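Local coordinates for protein DNA gyrase, B subunit, truncated (Myxococcus xanthus, PDB 3CWV) that probably uses ATP to break, pass and rejoin double-stranded DNA, as type II topoisomerases of the gyrase B family do, at residues A[67-72]-A[145-150]; A[83-88]-A[96-101]. All coordinates share one frame; numbering follows the deposited sequence.

Contact 1 (A[67-72]-A[145-150])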
ATOM      1  N   PHE A  67      14.210  -0.718  -5.421  1.00 22.96           N
ATOM      2  CA  PHE A  67      15.203  -0.277  -4.442  1.00 24.24           C
ATOM      3  C   PHE A  67      14.528   0.490  -3.315  1.00 25.04           C
ATOM      4  O   PHE A  67      13.606   1.274  -3.560  1.00 22.34           O
ATOM      5  CB  PHE A  67      16.292   0.589  -5.098  1.00 26.91           C
ATOM      6  CG  PHE A  67      17.230   1.231  -4.096  1.00 29.38           C
ATOM      7  CD1 PHE A  67      18.321   0.533  -3.613  1.00 27.55           C
ATOM      8  CD2 PHE A  67      16.984   2.516  -3.617  1.00 25.58           C
ATOM      9  CE1 PHE A  67      19.174   1.100  -2.661  1.00 27.08           C
ATOM     10  CE2 PHE A  67      17.832   3.095  -2.671  1.00 27.44           C
ATOM     11  CZ  PHE A  67      18.931   2.389  -2.198  1.00 28.47           C
ATOM     12  N   CYS A  68      14.998   0.266  -2.080  1.00 25.52           N
ATOM     13  CA  CYS A  68      14.481   0.950  -0.900  1.00 25.16           C
ATOM     14  C   CYS A  68      15.655   1.436  -0.062  1.00 23.89           C
ATOM     15  O   CYS A  68      16.597   0.687   0.110  1.00 21.02           O
ATOM     16  CB  CYS A  68      13.720  -0.038  -0.033  1.00 26.24           C
ATOM     17  SG  CYS A  68      12.178  -0.557  -0.710  1.00 34.79           S
ATOM     18  N   THR A  69      15.589   2.665   0.448  1.00 22.86           N
ATOM     19  CA  THR A  69      16.578   3.143   1.413  1.00 24.56           C
ATOM     20  C   THR A  69      16.159   2.637   2.765  1.00 25.33           C
ATOM     21  O   THR A  69      15.012   2.232   2.963  1.00 24.56           O
ATOM     22  CB  THR A  69      16.669   4.704   1.444  1.00 24.47           C
ATOM     23  OG1 THR A  69      15.364   5.256   1.666  1.00 26.15           O
ATOM     24  CG2 THR A  69      17.234   5.235   0.114  1.00 25.68           C
ATOM     25  N   SER A  70      17.082   2.657   3.717  1.00 27.57           N
ATOM     26  CA  SER A  70      16.840   2.018   5.003  1.00 26.46           C
ATOM     27  C   SER A  70      17.877   2.514   5.993  1.00 27.87           C
ATOM     28  O   SER A  70      18.942   2.999   5.584  1.00 29.71           O
ATOM     29  CB  SER A  70      16.978   0.491   4.855  1.00 26.30           C
ATOM     30  OG  SER A  70      16.596  -0.182   6.059  1.00 27.03           O
ATOM     31  N   ARG A  71      17.568   2.400   7.282  1.00 30.04           N
ATOM     32  CA  ARG A  71      18.606   2.564   8.308  1.00 32.63           C
ATOM     33  C   ARG A  71      18.819   1.243   9.029  1.00 31.79           C
ATOM     34  O   ARG A  71      19.669   1.145   9.898  1.00 29.59           O
ATOM     35  CB  ARG A  71      18.216   3.641   9.330  1.00 34.96           C
ATOM     36  CG  ARG A  71      18.517   5.084   8.911  1.00 42.75           C
ATOM     37  CD  ARG A  71      17.360   5.991   9.338  1.00 48.27           C
ATOM     38  NE  ARG A  71      16.287   5.880   8.353  1.00 55.60           N
ATOM     39  CZ  ARG A  71      14.985   5.844   8.621  1.00 51.85           C
ATOM     40  NH1 ARG A  71      14.545   5.900   9.871  1.00 46.26           N
ATOM     41  NH2 ARG A  71      14.120   5.730   7.621  1.00 48.56           N
ATOM     42  N   THR A  72      18.046   0.213   8.683  1.00 30.36           N
ATOM     43  CA  THR A  72      18.133  -1.044   9.446  1.00 30.33           C
ATOM     44  C   THR A  72      18.442  -2.336   8.665  1.00 31.93           C
ATOM     45  O   THR A  72      18.863  -3.338   9.258  1.00 31.25           O
ATOM     46  CB  THR A  72      16.859  -1.289  10.275  1.00 30.98           C
ATOM     47  OG1 THR A  72      15.716  -1.300   9.393  1.00 33.13           O
ATOM     48  CG2 THR A  72      16.705  -0.212  11.338  1.00 33.54           C
ATOM     49  N   MET A 145      24.682   3.716  -4.880  1.00 36.71           N
ATOM     50  CA  MET A 145      23.316   3.464  -4.435  1.00 33.88           C
ATOM     51  C   MET A 145      22.392   4.257  -5.344  1.00 37.30           C
ATOM     52  O   MET A 145      22.695   5.407  -5.631  1.00 34.20           O
ATOM     53  CB  MET A 145      23.129   3.967  -2.999  1.00 33.45           C
ATOM     54  CG  MET A 145      24.026   3.306  -1.977  1.00 34.20           C
ATOM     55  SD  MET A 145      23.803   3.901  -0.300  1.00 25.62           S
ATOM     56  CE  MET A 145      22.168   3.277   0.097  1.00 26.71           C
ATOM     57  N   PRO A 146      21.271   3.647  -5.811  1.00 36.68           N
ATOM     58  CA  PRO A 146      20.270   4.367  -6.599  1.00 36.59           C
ATOM     59  C   PRO A 146      19.787   5.666  -5.945  1.00 37.31           C
ATOM     60  O   PRO A 146      19.567   6.659  -6.640  1.00 35.25           O
ATOM     61  CB  PRO A 146      19.116   3.358  -6.690  1.00 36.75           C
ATOM     62  CG  PRO A 146      19.796   2.050  -6.647  1.00 35.91           C
ATOM     63  CD  PRO A 146      20.924   2.219  -5.677  1.00 36.79           C
ATOM     64  N   VAL A 147      19.603   5.643  -4.626  1.00 34.31           N
ATOM     65  CA  VAL A 147      19.302   6.836  -3.833  1.00 33.48           C
ATOM     66  C   VAL A 147      20.244   6.730  -2.645  1.00 34.44           C
ATOM     67  O   VAL A 147      20.251   5.720  -1.945  1.00 31.79           O
ATOM     68  CB  VAL A 147      17.843   6.877  -3.312  1.00 32.05           C
ATOM     69  CG1 VAL A 147      17.604   8.139  -2.442  1.00 35.66           C
ATOM     70  CG2 VAL A 147      16.865   6.813  -4.454  1.00 32.98           C
ATOM     71  N   SER A 148      21.059   7.752  -2.432  1.00 35.74           N
ATOM     72  CA  SER A 148      22.082   7.686  -1.393  1.00 37.34           C
ATOM     73  C   SER A 148      21.456   7.721  -0.012  1.00 35.63           C
ATOM     74  O   SER A 148      20.532   8.497   0.241  1.00 39.02           O
ATOM     75  CB  SER A 148      23.083   8.833  -1.565  1.00 39.05           C
ATOM     76  OG  SER A 148      24.319   8.459  -0.999  1.00 44.85           O
ATOM     77  N   ALA A 149      21.915   6.842   0.873  1.00 33.71           N
ATOM     78  CA  ALA A 149      21.362   6.762   2.219  1.00 33.20           C
ATOM     79  C   ALA A 149      22.300   5.957   3.097  1.00 31.32           C
ATOM     80  O   ALA A 149      23.231   5.353   2.585  1.00 31.65           O
ATOM     81  CB  ALA A 149      19.958   6.105   2.188  1.00 34.34           C
ATOM     82  N   GLU A 150      22.010   5.878   4.395  1.00 30.74           N
ATOM     83  CA  GLU A 150      22.825   5.064   5.314  1.00 34.58           C
ATOM     84  C   GLU A 150      22.884   3.606   4.841  1.00 31.83           C
ATOM     85  O   GLU A 150      23.964   2.980   4.802  1.00 31.48           O
ATOM     86  CB  GLU A 150      22.251   5.094   6.736  1.00 35.56           C
ATOM     87  CG  GLU A 150      22.309   6.422   7.443  1.00 44.72           C
ATOM     88  CD  GLU A 150      21.891   6.312   8.918  1.00 44.60           C
ATOM     89  OE1 GLU A 150      21.836   5.180   9.448  1.00 55.50           O
ATOM     90  OE2 GLU A 150      21.627   7.360   9.545  1.00 58.65           O
TER
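The apolar part of this contact centres on F67, whose ring lies against P146. P146 CD stands over one face, 3.8 Å from the centroid of the F67 ring and 19° off the ring normal, a CH-pi contact displaced toward the rim. The proline is spread across that face, with its CB and CG near F67 CG and its CD near F67 CE1. F67 CG is anti to the backbone N (chi1 172°), on the side of the loop. At the ring edge the methyl of M145 approaches, its CE 4.1 Å from F67 CZ, while V147 CB packs 3.8 Å from F67 CE2.

Further along the strand, T69 meets the loop through its methyl. T69 CG2 touches A149 CB at 3.5 Å and also packs on V147 CB. The other branch, OG1, is hydrogen-bonded to D53 on the adjacent strand.

The third kind of contact is between aliphatic carbon and carboxylate: E150 OE1 lies 3.4 Å from R71 CG. The charged ends themselves stay apart, with R71 NE 5.7 Å from E150 OE2, and R71 NH1 bonds instead to the carbonyl of G49.

No hydrogen bond joins the two segments. In the fold, strand 64-70 lies between strands 53-58 and 151-159 of the large mixed sheet, bonding through its backbone to V55 and D53 on one side and to V153 and R151 on the other. Segment 145-150 is the final part of the loop between strands 131-139 and 151-159, and M145 and P146 also rest on W117 of strand 109-118.

Contact 2 (A[83-88]-A[96-101])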
ATOM      1  N   THR A  83      15.247 -17.534   1.709  1.00 31.78           N
ATOM      2  CA  THR A  83      14.836 -18.957   1.729  1.00 33.53           C
ATOM      3  C   THR A  83      13.566 -19.264   2.534  1.00 32.27           C
ATOM      4  O   THR A  83      13.256 -20.426   2.808  1.00 34.40           O
ATOM      5  CB  THR A  83      15.933 -19.884   2.164  1.00 35.56           C
ATOM      6  OG1 THR A  83      16.402 -19.492   3.454  1.00 37.01           O
ATOM      7  CG2 THR A  83      17.079 -19.837   1.170  1.00 40.24           C
ATOM      8  N   GLY A  84      12.831 -18.232   2.907  1.00 27.77           N
ATOM      9  CA  GLY A  84      11.561 -18.467   3.556  1.00 26.75           C
ATOM     10  C   GLY A  84      11.438 -18.094   5.003  1.00 24.35           C
ATOM     11  O   GLY A  84      10.367 -18.238   5.598  1.00 24.79           O
ATOM     12  N   ALA A  85      12.509 -17.579   5.612  1.00 25.17           N
ATOM     13  CA  ALA A  85      12.372 -17.172   7.013  1.00 26.30           C
ATOM     14  C   ALA A  85      11.260 -16.132   7.218  1.00 23.78           C
ATOM     15  O   ALA A  85      11.185 -15.124   6.502  1.00 25.96           O
ATOM     16  CB  ALA A  85      13.747 -16.635   7.567  1.00 23.32           C
ATOM     17  N   GLY A  86      10.387 -16.365   8.205  1.00 22.71           N
ATOM     18  CA  GLY A  86       9.342 -15.418   8.544  1.00 22.92           C
ATOM     19  C   GLY A  86       8.079 -15.518   7.692  1.00 23.93           C
ATOM     20  O   GLY A  86       7.076 -14.866   7.969  1.00 24.13           O
ATOM     21  N   PHE A  87       8.163 -16.304   6.642  1.00 22.73           N
ATOM     22  CA  PHE A  87       7.056 -16.464   5.688  1.00 27.55           C
ATOM     23  C   PHE A  87       5.812 -17.048   6.382  1.00 27.51           C
ATOM     24  O   PHE A  87       5.919 -18.021   7.141  1.00 30.09           O
ATOM     25  CB  PHE A  87       7.513 -17.370   4.539  1.00 26.23           C
ATOM     26  CG  PHE A  87       6.489 -17.540   3.430  1.00 27.98           C
ATOM     27  CD1 PHE A  87       5.896 -16.431   2.826  1.00 23.90           C
ATOM     28  CD2 PHE A  87       6.156 -18.800   2.985  1.00 31.62           C
ATOM     29  CE1 PHE A  87       4.956 -16.582   1.771  1.00 23.64           C
ATOM     30  CE2 PHE A  87       5.208 -18.962   1.957  1.00 30.35           C
ATOM     31  CZ  PHE A  87       4.623 -17.839   1.357  1.00 28.05           C
ATOM     32  N   LEU A  88       4.665 -16.416   6.134  1.00 29.46           N
ATOM     33  CA  LEU A  88       3.391 -16.797   6.729  1.00 31.72           C
ATOM     34  C   LEU A  88       3.467 -16.840   8.264  1.00 35.13           C
ATOM     35  O   LEU A  88       2.944 -17.771   8.882  1.00 34.81           O
ATOM     36  CB  LEU A  88       2.931 -18.144   6.164  1.00 31.81           C
ATOM     37  CG  LEU A  88       2.773 -18.206   4.629  1.00 33.87           C
ATOM     38  CD1 LEU A  88       2.323 -19.600   4.210  1.00 35.57           C
ATOM     39  CD2 LEU A  88       1.783 -17.180   4.154  1.00 36.33           C
ATOM     40  N   TRP A  96      13.448  -6.506   7.158  1.00 21.45           N
ATOM     41  CA  TRP A  96      13.059  -6.174   5.785  1.00 23.68           C
ATOM     42  C   TRP A  96      12.443  -7.402   5.092  1.00 23.03           C
ATOM     43  O   TRP A  96      13.106  -8.411   4.891  1.00 27.17           O
ATOM     44  CB  TRP A  96      14.265  -5.638   4.992  1.00 23.58           C
ATOM     45  CG  TRP A  96      13.841  -4.862   3.789  1.00 26.46           C
ATOM     46  CD1 TRP A  96      13.580  -3.512   3.717  1.00 26.97           C
ATOM     47  CD2 TRP A  96      13.606  -5.389   2.476  1.00 21.48           C
ATOM     48  NE1 TRP A  96      13.211  -3.167   2.418  1.00 27.43           N
ATOM     49  CE2 TRP A  96      13.209  -4.298   1.644  1.00 22.29           C
ATOM     50  CE3 TRP A  96      13.722  -6.663   1.914  1.00 24.45           C
ATOM     51  CZ2 TRP A  96      12.903  -4.455   0.290  1.00 30.73           C
ATOM     52  CZ3 TRP A  96      13.422  -6.820   0.562  1.00 26.28           C
ATOM     53  CH2 TRP A  96      13.014  -5.710  -0.233  1.00 26.73           C
ATOM     54  N   GLY A  97      11.170  -7.327   4.742  1.00 22.83           N
ATOM     55  CA  GLY A  97      10.489  -8.468   4.052  1.00 21.47           C
ATOM     56  C   GLY A  97      10.099  -9.604   4.987  1.00 24.43           C
ATOM     57  O   GLY A  97       9.580 -10.621   4.541  1.00 22.59           O
ATOM     58  N   TRP A  98      10.289  -9.429   6.300  1.00 22.98           N
ATOM     59  CA  TRP A  98       9.869 -10.449   7.260  1.00 25.35           C
ATOM     60  C   TRP A  98       8.338 -10.480   7.328  1.00 24.30           C
ATOM     61  O   TRP A  98       7.691  -9.437   7.403  1.00 27.85           O
ATOM     62  CB  TRP A  98      10.433 -10.167   8.661  1.00 25.49           C
ATOM     63  CG  TRP A  98      10.419 -11.361   9.559  1.00 26.15           C
ATOM     64  CD1 TRP A  98       9.389 -11.777  10.347  1.00 26.01           C
ATOM     65  CD2 TRP A  98      11.495 -12.279   9.784  1.00 26.74           C
ATOM     66  NE1 TRP A  98       9.756 -12.911  11.042  1.00 25.69           N
ATOM     67  CE2 TRP A  98      11.035 -13.247  10.702  1.00 24.35           C
ATOM     68  CE3 TRP A  98      12.808 -12.371   9.302  1.00 27.83           C
ATOM     69  CZ2 TRP A  98      11.847 -14.295  11.171  1.00 28.71           C
ATOM     70  CZ3 TRP A  98      13.612 -13.449   9.750  1.00 25.16           C
ATOM     71  CH2 TRP A  98      13.125 -14.376  10.682  1.00 26.96           C
ATOM     72  N   ASP A  99       7.772 -11.670   7.335  1.00 23.69           N
ATOM     73  CA  ASP A  99       6.327 -11.858   7.204  1.00 24.68           C
ATOM     74  C   ASP A  99       5.717 -11.149   5.971  1.00 23.65           C
ATOM     75  O   ASP A  99       4.661 -10.511   6.057  1.00 26.66           O
ATOM     76  CB  ASP A  99       5.591 -11.418   8.471  1.00 25.08           C
ATOM     77  CG  ASP A  99       4.174 -12.049   8.588  1.00 26.21           C
ATOM     78  OD1 ASP A  99       3.955 -13.141   8.046  1.00 28.46           O
ATOM     79  OD2 ASP A  99       3.301 -11.429   9.227  1.00 34.62           O
ATOM     80  N   SER A 100       6.407 -11.224   4.843  1.00 23.71           N
ATOM     81  CA  SER A 100       5.931 -10.605   3.623  1.00 22.25           C
ATOM     82  C   SER A 100       5.807 -11.734   2.622  1.00 20.21           C
ATOM     83  O   SER A 100       6.094 -12.858   2.948  1.00 21.51           O
ATOM     84  CB  SER A 100       6.924  -9.560   3.106  1.00 20.39           C
ATOM     85  OG  SER A 100       8.078 -10.190   2.532  1.00 24.80           O
ATOM     86  N   MET A 101       5.401 -11.410   1.395  1.00 21.78           N
ATOM     87  CA  MET A 101       5.372 -12.364   0.314  1.00 21.14           C
ATOM     88  C   MET A 101       6.623 -12.203  -0.555  1.00 20.27           C
ATOM     89  O   MET A 101       6.667 -12.673  -1.695  1.00 22.03           O
ATOM     90  CB  MET A 101       4.106 -12.152  -0.550  1.00 21.60           C
ATOM     91  CG  MET A 101       2.763 -12.268   0.239  1.00 27.65           C
ATOM     92  SD  MET A 101       2.494 -13.978   0.717  1.00 25.12           S
ATOM     93  CE  MET A 101       1.932 -14.684  -0.834  1.00 36.09           C
TER
HETATM   94  O   HOH W   1       9.171 -13.455   5.477  1.00 29.10           O
HETATM   95  O   HOH W   2       4.132 -13.943   4.851  1.00 30.76           O
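A water between L88, D99 and S100 is gripped by three groups: it accepts from L88 N at 2.8 Å and donates to S100 O at 2.9 Å and, over a longer reach, to D99 OD1 at 3.3 Å. It links the residue just after the type II beta turn G84-F87 to D99 and S100 of the type II turn G97-S100, within the loop that joins helices 75-82 and 102-107. By its place in the chain this loop probably corresponds to the ATP lid of GyrB relatives.

A second water lies between the turns, within hydrogen-bonding distance of A85 O and G97 O, which compete with other acceptors for its protons. The carbonyl of G86 faces the D99 backbone, its O 3.2 Å from D99 CA in a CA-H...O contact. Inside the second turn, G97 O accepts from S100 OG as well as weakly from S100 N.

The main apolar meeting is between a glycine and an indole. G86 has no side chain, and its CA lies over one face of W98, offset toward the rim, 3.7 Å from the centroid of the five-membered ring and 23° off its normal. The methyl of A85 meets the six-membered part, its CB 3.9 Å from W98 CZ3. W98 NE1 is bonded to the carbonyl of P91, which helps fix the rotation of the indole, and the same side chain packs on R80 and V81 of helix 75-82.

Beyond the turns, F87 reaches toward helix 102-107, touching V103 and V104. Its CD1 edge meets S100 O near the ring plane. M101, the N-cap residue of that helix, completes a Met-aromatic contact: the bend at chi2 (-70°) brings SD to the ring edge, 3.7 Å from F87 CE1.

Overall arrangement
The two contacts belong to the same part of the chain, their centres about 20 Å apart, and contact 2 is nested within the loop that contact 1 closes. The chain runs up strand 64-70, through helix 75-82 and the two turns of contact 2, along helix 102-107 and three sheet strands, and returns at 145-150. Contact 1 packs a loop onto a strand of the large mixed sheet; contact 2 lies within the loop joining helices 75-82 and 102-107. They touch where C68 CB packs 4.0 Å from W96 NE1, so the strand's far side joins the two. This layering is consistent with the GHKL-type ATPase fold expected of a gyrase B subunit.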